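Local coordinates for SIS domain protein (Listeria monocytogenes str. 4b F2365, PDB 3FXA), which is a putative sugar-phosphate isomerase that probably binds phosphorylated sugars through its SIS domain, at the interface of chains A and B and the interface of chains A and C. Sequence-based numbering; all coordinates share one arbitrary frame. Chains: chain A/B/C, SIS domain protein.

Contacts 1, 2 and 4 lie along the two-fold interface of chains A and B, while contact 3 belongs to a different two-fold interface, A with C. Contacts 2 and 4 are neighbours, their C-alpha centres about 6 Å apart, and share A:Ala74 and B:Val89. Contact 1 lies about 14 Å from contact 4 and 18 Å from contact 2, centre to centre; the 3-10 helix 87-89 serves all three. Contact 3 is about 20 Å from contact 2 and 32 Å from contact 1. Chain A thus meets two partners through separate surfaces, consistent with the four-chain deposited assembly.

Contact 1: the interface of chains A and B. Residues chain A 87-88, 114, 118; chain B 71, 187-188.
Helix 112-118 and the 3-10 helix 87-89 of chain A meet the end of helix 182-188 and the B:Glu71 loop of chain B, in a peripheral patch between two SIS-domain subunits. A:Lys118 and B:Glu71 approach from opposite directions and form a salt bridge, with the ammonium NZ of A:Lys118 2.8 Å from the carboxylate OE2 of B:Glu71. OE2 is approached on its syn lone pair, the side of the other oxygen, and a weak second bond reaches OE1 of B:Glu71 at 3.2 Å from NZ of A:Lys118. The lysine chain is extended until its last torsion, where a bend (chi4 -73°) turns NZ towards the carboxylate. On the way it crosses B:Ile188 at about a right angle, CE of A:Lys118 packing 3.6 Å from the branch methyl CG2 of B:Ile188.

That same methyl rests against the peptide joining A:Leu87 to A:Gly88, with CG2 of B:Ile188 3.4 Å from N of A:Gly88. The ethyl arm of B:Ile188 continues along the glycine, bringing CD1 to 3.7 Å from CA of A:Gly88. Nearer the body of helix 112-118, CG1 of B:Val187 lies 4.0 Å from CB of A:Ala114, a lighter apolar touch.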
loop_
_atom_site.group_PDB
_atom_site.type_symbol
_atom_site.label_atom_id
_atom_site.label_comp_id
_atom_site.label_asym_id
_atom_site.label_seq_id
_atom_site.Cartn_x
_atom_site.Cartn_y
_atom_site.Cartn_z
ATOM N N LEU A 87 6.616 -1.701 -13.626
ATOM C CA LEU A 87 6.968 -2.962 -14.332
ATOM C C LEU A 87 8.484 -3.217 -14.350
ATOM O O LEU A 87 8.928 -4.344 -14.585
ATOM C CB LEU A 87 6.400 -3.026 -15.754
ATOM C CG LEU A 87 5.004 -3.574 -15.926
ATOM C CD1 LEU A 87 4.516 -3.294 -17.306
ATOM C CD2 LEU A 87 4.974 -5.091 -15.618
ATOM N N GLY A 88 9.276 -2.175 -14.113
ATOM C CA GLY A 88 10.723 -2.340 -13.903
ATOM C C GLY A 88 11.128 -3.222 -12.712
ATOM O O GLY A 88 12.261 -3.686 -12.657
ATOM N N ALA A 114 5.212 -6.965 -21.373
ATOM C CA ALA A 114 6.465 -6.740 -20.631
ATOM C C ALA A 114 7.024 -8.038 -20.045
ATOM O O ALA A 114 8.244 -8.278 -20.071
ATOM C CB ALA A 114 6.292 -5.697 -19.534
ATOM N N LYS A 118 10.672 -9.479 -21.042
ATOM C CA LYS A 118 11.627 -9.689 -19.956
ATOM C C LYS A 118 12.021 -11.155 -19.783
ATOM O O LYS A 118 13.085 -11.418 -19.240
ATOM C CB LYS A 118 11.088 -9.106 -18.641
ATOM C CG LYS A 118 11.049 -7.592 -18.669
ATOM C CD LYS A 118 10.205 -6.946 -17.595
ATOM C CE LYS A 118 10.586 -5.486 -17.332
ATOM N NZ LYS A 118 11.887 -5.322 -16.587
ATOM N N GLU B 71 14.860 0.738 -14.309
ATOM C CA GLU B 71 15.329 -0.655 -14.299
ATOM C C GLU B 71 16.240 -1.024 -13.112
ATOM O O GLU B 71 17.177 -1.789 -13.253
ATOM C CB GLU B 71 15.851 -1.084 -15.702
ATOM C CG GLU B 71 14.750 -1.352 -16.737
ATOM C CD GLU B 71 13.913 -2.631 -16.459
ATOM O OE1 GLU B 71 14.460 -3.597 -15.883
ATOM O OE2 GLU B 71 12.743 -2.681 -16.894
ATOM N N VAL B 187 9.113 -0.202 -22.605
ATOM C CA VAL B 187 8.667 -1.536 -22.118
ATOM C C VAL B 187 7.893 -1.451 -20.799
ATOM O O VAL B 187 6.828 -2.078 -20.657
ATOM C CB VAL B 187 9.854 -2.497 -21.913
ATOM C CG1 VAL B 187 9.385 -3.823 -21.328
ATOM C CG2 VAL B 187 10.578 -2.766 -23.234
ATOM N N ILE B 188 8.455 -0.703 -19.848
ATOM C CA ILE B 188 7.867 -0.546 -18.503
ATOM C C ILE B 188 6.936 0.662 -18.329
ATOM O O ILE B 188 6.366 0.800 -17.261
ATOM C CB ILE B 188 8.932 -0.651 -17.391
ATOM C CG1 ILE B 188 9.915 0.527 -17.404
ATOM C CG2 ILE B 188 9.688 -1.986 -17.502
ATOM C CD1 ILE B 188 10.902 0.485 -16.271
#

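Contact 2: the interface of chains A and B. Residues chain A 47, 68, 73-74; chain B 47, 88-89, 91.
A:Asn68 and B:Val89 lie side by side and point the same way, CG of the asparagine amide 3.9 Å from CB of the valine. The carbonyl OD1 of A:Asn68 also passes close to the backbone N of B:Val89, but that N-H points elsewhere and no hydrogen bond forms, so the pairing is one of packing. Beside it, the A:Pro73 ring crosses the B:Gln91 side chain at about a right angle, with CG of A:Pro73 3.8 Å from CG of B:Gln91. A further touch joins equivalent residues of the SIS-domain pair: CD of A:Lys47 packs 3.9 Å from CD of B:Lys47. Both lysine chains bend at chi4 (-59° in A:Lys47), and NZ of A:Lys47 stays 6.4 Å from NZ of B:Lys47, which probably limits the repulsion between like charges.

Behind these contacts, each side fixes its own groups. The A:Asn68 amide is clamped to A:Ala74, the first residue of strand 74-76, by two bonds: N of A:Ala74 donates to OD1 of A:Asn68 at 2.9 Å, and ND2 of A:Asn68 donates to O of A:Ala74 at 3.0 Å. This restrains the amide's rotation. In chain B, NE2 of B:Gln91 bonds O of B:Gly88 at 2.9 Å, with the acceptor in the plane of the glutamine amide. NZ of B:Lys47 meets the carbonyl O of B:Val89 at 2.7 Å, almost in line with the C=O bond (170°).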
loop_
_atom_site.group_PDB
_atom_site.type_symbol
_atom_site.label_atom_id
_atom_site.label_comp_id
_atom_site.label_asym_id
_atom_site.label_seq_id
_atom_site.Cartn_x
_atom_site.Cartn_y
_atom_site.Cartn_z
ATOM N N LYS A 47 12.516 -13.279 -7.560
ATOM C CA LYS A 47 11.397 -13.014 -6.656
ATOM C C LYS A 47 10.086 -13.274 -7.345
ATOM O O LYS A 47 10.026 -13.421 -8.556
ATOM C CB LYS A 47 11.460 -11.569 -6.151
ATOM C CG LYS A 47 11.320 -10.517 -7.237
ATOM C CD LYS A 47 11.600 -9.148 -6.694
ATOM C CE LYS A 47 11.583 -8.125 -7.793
ATOM N NZ LYS A 47 12.576 -8.378 -8.887
ATOM N N ASN A 68 6.888 -14.243 1.468
ATOM C CA ASN A 68 7.954 -13.615 2.267
ATOM C C ASN A 68 8.192 -14.308 3.593
ATOM O O ASN A 68 9.338 -14.537 3.973
ATOM C CB ASN A 68 7.751 -12.112 2.449
ATOM C CG ASN A 68 8.009 -11.348 1.179
ATOM O OD1 ASN A 68 9.054 -11.525 0.550
ATOM N ND2 ASN A 68 7.100 -10.461 0.808
ATOM N N PRO A 73 11.197 -14.369 -1.497
ATOM C CA PRO A 73 10.934 -12.943 -1.755
ATOM C C PRO A 73 9.798 -12.728 -2.737
ATOM O O PRO A 73 9.745 -13.408 -3.780
ATOM C CB PRO A 73 12.229 -12.428 -2.365
ATOM C CG PRO A 73 13.220 -13.458 -2.200
ATOM C CD PRO A 73 12.644 -14.654 -1.575
ATOM N N ALA A 74 8.911 -11.805 -2.379
ATOM C CA ALA A 74 7.715 -11.501 -3.149
ATOM C C ALA A 74 7.349 -10.036 -3.007
ATOM O O ALA A 74 7.642 -9.415 -1.990
ATOM C CB ALA A 74 6.596 -12.367 -2.686
ATOM N N LYS B 47 17.841 -6.368 -5.576
ATOM C CA LYS B 47 16.864 -5.281 -5.575
ATOM C C LYS B 47 17.129 -4.320 -4.412
ATOM O O LYS B 47 17.871 -4.634 -3.482
ATOM C CB LYS B 47 15.452 -5.854 -5.441
ATOM C CG LYS B 47 15.235 -6.650 -4.190
ATOM C CD LYS B 47 13.819 -7.180 -4.123
ATOM C CE LYS B 47 13.604 -8.071 -2.915
ATOM N NZ LYS B 47 14.541 -9.248 -2.866
ATOM N N GLY B 88 11.460 -11.282 5.079
ATOM C CA GLY B 88 11.819 -12.327 4.113
ATOM C C GLY B 88 12.054 -11.835 2.682
ATOM O O GLY B 88 12.685 -12.521 1.880
ATOM N N VAL B 89 11.501 -10.665 2.343
ATOM C CA VAL B 89 11.785 -10.034 1.043
ATOM C C VAL B 89 13.253 -9.640 0.871
ATOM O O VAL B 89 13.739 -9.633 -0.266
ATOM C CB VAL B 89 10.899 -8.788 0.787
ATOM C CG1 VAL B 89 11.356 -7.582 1.619
ATOM C CG2 VAL B 89 10.837 -8.456 -0.700
ATOM N N GLN B 91 17.213 -9.928 0.882
ATOM C CA GLN B 91 18.201 -10.984 0.609
ATOM C C GLN B 91 19.620 -10.447 0.590
ATOM O O GLN B 91 19.854 -9.258 0.656
ATOM C CB GLN B 91 17.827 -11.702 -0.693
ATOM C CG GLN B 91 16.463 -12.400 -0.628
ATOM C CD GLN B 91 16.365 -13.513 0.414
ATOM O OE1 GLN B 91 17.300 -14.295 0.599
ATOM N NE2 GLN B 91 15.214 -13.603 1.090
#

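Contact 3: the interface of chains A and C. Residues chain A 38, 173, 176-177; chain C 2, 7, 10-11.
C:Met2, a selenomethionine, lays its selenium against the backbone of A:Tyr177 near the end of helix 157-177, SE of C:Met2 standing 3.7 Å from CA of A:Tyr177. This is the tight half of the contact. The tyrosine ring is touched from opposite sides of its plane: CB of C:Met2 lies 3.9 Å from CD2 of A:Tyr177, and CD1 of C:Ile7 lies 4.1 Å from CE2 of A:Tyr177. The thiol of A:Cys173 faces both C:Met2 and C:Ile7, its SG swung opposite the backbone N (chi1 -170°) and 3.9 Å from CG2 of C:Ile7. SG of A:Cys173 is likewise 3.9 Å from SE of C:Met2, so sulfur, selenium and a branch methyl share one apolar cluster.

Towards A:Thr176 the contact is looser and hydrated. OG1 of A:Thr176 stays 4.1 Å from ND2 of C:Asn10, and water 1 spans the gap, 2.7 Å from the threonine hydroxyl OG1 of A:Thr176 and 3.1 Å from the amide ND2 of C:Asn10, nearly straight at the hydrogen (169°).

In the fold, the first turns of helix 4-23 of chain C, with C:Met2 just upstream, lie against helix 157-177 of chain A, while A:Val38 on helix 31-43 closes the far side against C:Ile7.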
loop_
_atom_site.group_PDB
_atom_site.type_symbol
_atom_site.label_atom_id
_atom_site.label_comp_id
_atom_site.label_asym_id
_atom_site.label_seq_id
_atom_site.Cartn_x
_atom_site.Cartn_y
_atom_site.Cartn_z
ATOM N N VAL A 38 4.861 -25.548 -7.089
ATOM C CA VAL A 38 5.744 -25.799 -5.944
ATOM C C VAL A 38 7.214 -25.910 -6.374
ATOM O O VAL A 38 8.079 -25.316 -5.748
ATOM C CB VAL A 38 5.347 -27.081 -5.167
ATOM C CG1 VAL A 38 6.386 -27.429 -4.088
ATOM C CG2 VAL A 38 3.902 -26.924 -4.600
ATOM N N CYS A 173 3.268 -26.446 1.733
ATOM C CA CYS A 173 4.021 -27.519 1.065
ATOM C C CYS A 173 5.490 -27.132 0.861
ATOM O O CYS A 173 6.385 -27.954 1.143
ATOM C CB CYS A 173 3.383 -27.942 -0.237
ATOM S SG CYS A 173 4.150 -29.424 -0.848
ATOM N N THR A 176 8.071 -27.644 3.918
ATOM C CA THR A 176 8.599 -29.021 3.979
ATOM C C THR A 176 9.523 -29.303 2.781
ATOM O O THR A 176 10.631 -29.847 2.972
ATOM C CB THR A 176 7.460 -30.067 4.094
ATOM O OG1 THR A 176 6.757 -29.861 5.330
ATOM C CG2 THR A 176 8.041 -31.491 4.079
ATOM N N TYR A 177 9.096 -28.925 1.566
ATOM C CA TYR A 177 9.850 -29.145 0.314
ATOM C C TYR A 177 11.248 -28.545 0.383
ATOM O O TYR A 177 12.200 -29.158 -0.069
ATOM C CB TYR A 177 9.108 -28.530 -0.899
ATOM C CG TYR A 177 9.667 -28.887 -2.259
ATOM C CD1 TYR A 177 10.767 -28.204 -2.790
ATOM C CD2 TYR A 177 9.079 -29.884 -3.043
ATOM C CE1 TYR A 177 11.281 -28.530 -4.051
ATOM C CE2 TYR A 177 9.589 -30.216 -4.302
ATOM C CZ TYR A 177 10.693 -29.540 -4.798
ATOM O OH TYR A 177 11.170 -29.897 -6.030
HETATM N N MSE C 2 10.597 -34.353 -2.016
HETATM C CA MSE C 2 9.160 -34.642 -2.194
HETATM C C MSE C 2 8.735 -34.977 -3.620
HETATM O O MSE C 2 8.895 -34.156 -4.527
HETATM C CB MSE C 2 8.316 -33.452 -1.754
HETATM C CG MSE C 2 8.541 -33.001 -0.352
HETATM SE SE MSE C 2 7.202 -31.695 0.051
HETATM C CE MSE C 2 5.722 -32.892 0.542
ATOM N N ILE C 7 3.631 -34.205 -2.356
ATOM C CA ILE C 7 3.203 -32.795 -2.541
ATOM C C ILE C 7 1.683 -32.655 -2.450
ATOM O O ILE C 7 1.190 -31.843 -1.677
ATOM C CB ILE C 7 3.738 -32.240 -3.900
ATOM C CG1 ILE C 7 5.252 -32.073 -3.817
ATOM C CG2 ILE C 7 3.105 -30.913 -4.260
ATOM C CD1 ILE C 7 5.914 -31.774 -5.178
ATOM N N ASN C 10 0.237 -33.438 1.063
ATOM C CA ASN C 10 0.514 -32.279 1.921
ATOM C C ASN C 10 -0.515 -31.180 1.663
ATOM O O ASN C 10 -1.107 -30.651 2.593
ATOM C CB ASN C 10 1.949 -31.785 1.699
ATOM C CG ASN C 10 2.360 -30.644 2.650
ATOM O OD1 ASN C 10 1.980 -29.491 2.470
ATOM N ND2 ASN C 10 3.191 -30.967 3.628
ATOM N N ILE C 11 -0.743 -30.902 0.378
ATOM C CA ILE C 11 -1.728 -29.912 -0.119
ATOM C C ILE C 11 -3.151 -30.256 0.306
ATOM O O ILE C 11 -3.876 -29.389 0.810
ATOM C CB ILE C 11 -1.610 -29.770 -1.651
ATOM C CG1 ILE C 11 -0.359 -28.918 -1.943
ATOM C CG2 ILE C 11 -2.858 -29.122 -2.257
ATOM C CD1 ILE C 11 0.074 -28.804 -3.427
HETATM O O HOH W 1 4.365 -28.607 5.220
#

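Contact 4: the interface of chains A and B. Residues chain A 74-75, 89; chain B 74-75, 89.
A:Val75 and B:Val75 meet across the two-fold relation of the SIS-domain pair, each on its strand 74-76. The apolar contact here is methyl on methyl: the two valines slide past each other in opposite directions, with CG2 of A:Val75 3.3 Å from CG2 of B:Val75. That is tighter than usual van der Waals contact for carbon, and the overlap is confined to the methyls, since each CG2 is 4.0 Å from the opposite CB (CG2 of A:Val75 to CB of B:Val75, for instance). CG2 is the branch that reaches the partner because it extends opposite the backbone N in both chains, leaving CG1 wedged between N and the carbonyl carbon (chi1 66° in A:Val75). The close backbones fit this short reach, CA of A:Val75 being 6.8 Å from CA of B:Val75.

A second kind of contact sets methyls against backbone carbonyls. CG2 of A:Val89, on the 3-10 helix 87-89, lies 3.5 Å from O of B:Ala74, and the twin pair of B:Val89 with A:Ala74 repeats it on the other flank.

Packing within each chain links the two kinds. The CG1 branches turn towards the valine of the 3-10 helix in their own chain: CG2 of A:Val89 is 4.1 Å from CG1 of A:Val75, and CG2 of B:Val89 is likewise 4.1 Å from CG1 of B:Val75.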
loop_
_atom_site.group_PDB
_atom_site.type_symbol
_atom_site.label_atom_id
_atom_site.label_comp_id
_atom_site.label_asym_id
_atom_site.label_seq_id
_atom_site.Cartn_x
_atom_site.Cartn_y
_atom_site.Cartn_z
ATOM N N ALA A 74 8.911 -11.805 -2.379
ATOM C CA ALA A 74 7.715 -11.501 -3.149
ATOM C C ALA A 74 7.349 -10.036 -3.007
ATOM O O ALA A 74 7.642 -9.415 -1.990
ATOM C CB ALA A 74 6.596 -12.367 -2.686
ATOM N N VAL A 75 6.720 -9.503 -4.043
ATOM C CA VAL A 75 6.303 -8.096 -4.107
ATOM C C VAL A 75 4.973 -7.972 -4.821
ATOM O O VAL A 75 4.721 -8.719 -5.779
ATOM C CB VAL A 75 7.360 -7.219 -4.822
ATOM C CG1 VAL A 75 7.490 -7.598 -6.279
ATOM C CG2 VAL A 75 6.945 -5.750 -4.701
ATOM N N VAL A 89 10.218 -3.467 -11.764
ATOM C CA VAL A 89 10.469 -4.389 -10.637
ATOM C C VAL A 89 10.598 -5.865 -11.114
ATOM O O VAL A 89 11.241 -6.667 -10.436
ATOM C CB VAL A 89 9.363 -4.280 -9.520
ATOM C CG1 VAL A 89 8.097 -5.031 -9.927
ATOM C CG2 VAL A 89 9.846 -4.824 -8.172
ATOM N N ALA B 74 12.979 -2.358 -7.169
ATOM C CA ALA B 74 12.855 -1.836 -5.841
ATOM C C ALA B 74 11.502 -2.143 -5.245
ATOM O O ALA B 74 10.510 -2.235 -5.966
ATOM C CB ALA B 74 13.128 -0.302 -5.810
ATOM N N VAL B 75 11.500 -2.308 -3.935
ATOM C CA VAL B 75 10.281 -2.627 -3.174
ATOM C C VAL B 75 10.231 -1.842 -1.860
ATOM O O VAL B 75 11.268 -1.580 -1.242
ATOM C CB VAL B 75 10.181 -4.147 -2.916
ATOM C CG1 VAL B 75 11.322 -4.611 -2.032
ATOM C CG2 VAL B 75 8.840 -4.486 -2.277
ATOM N N VAL B 89 11.501 -10.665 2.343
ATOM C CA VAL B 89 11.785 -10.034 1.043
ATOM C C VAL B 89 13.253 -9.640 0.871
ATOM O O VAL B 89 13.739 -9.633 -0.266
ATOM C CB VAL B 89 10.899 -8.788 0.787
ATOM C CG1 VAL B 89 11.356 -7.582 1.619
ATOM C CG2 VAL B 89 10.837 -8.456 -0.700
#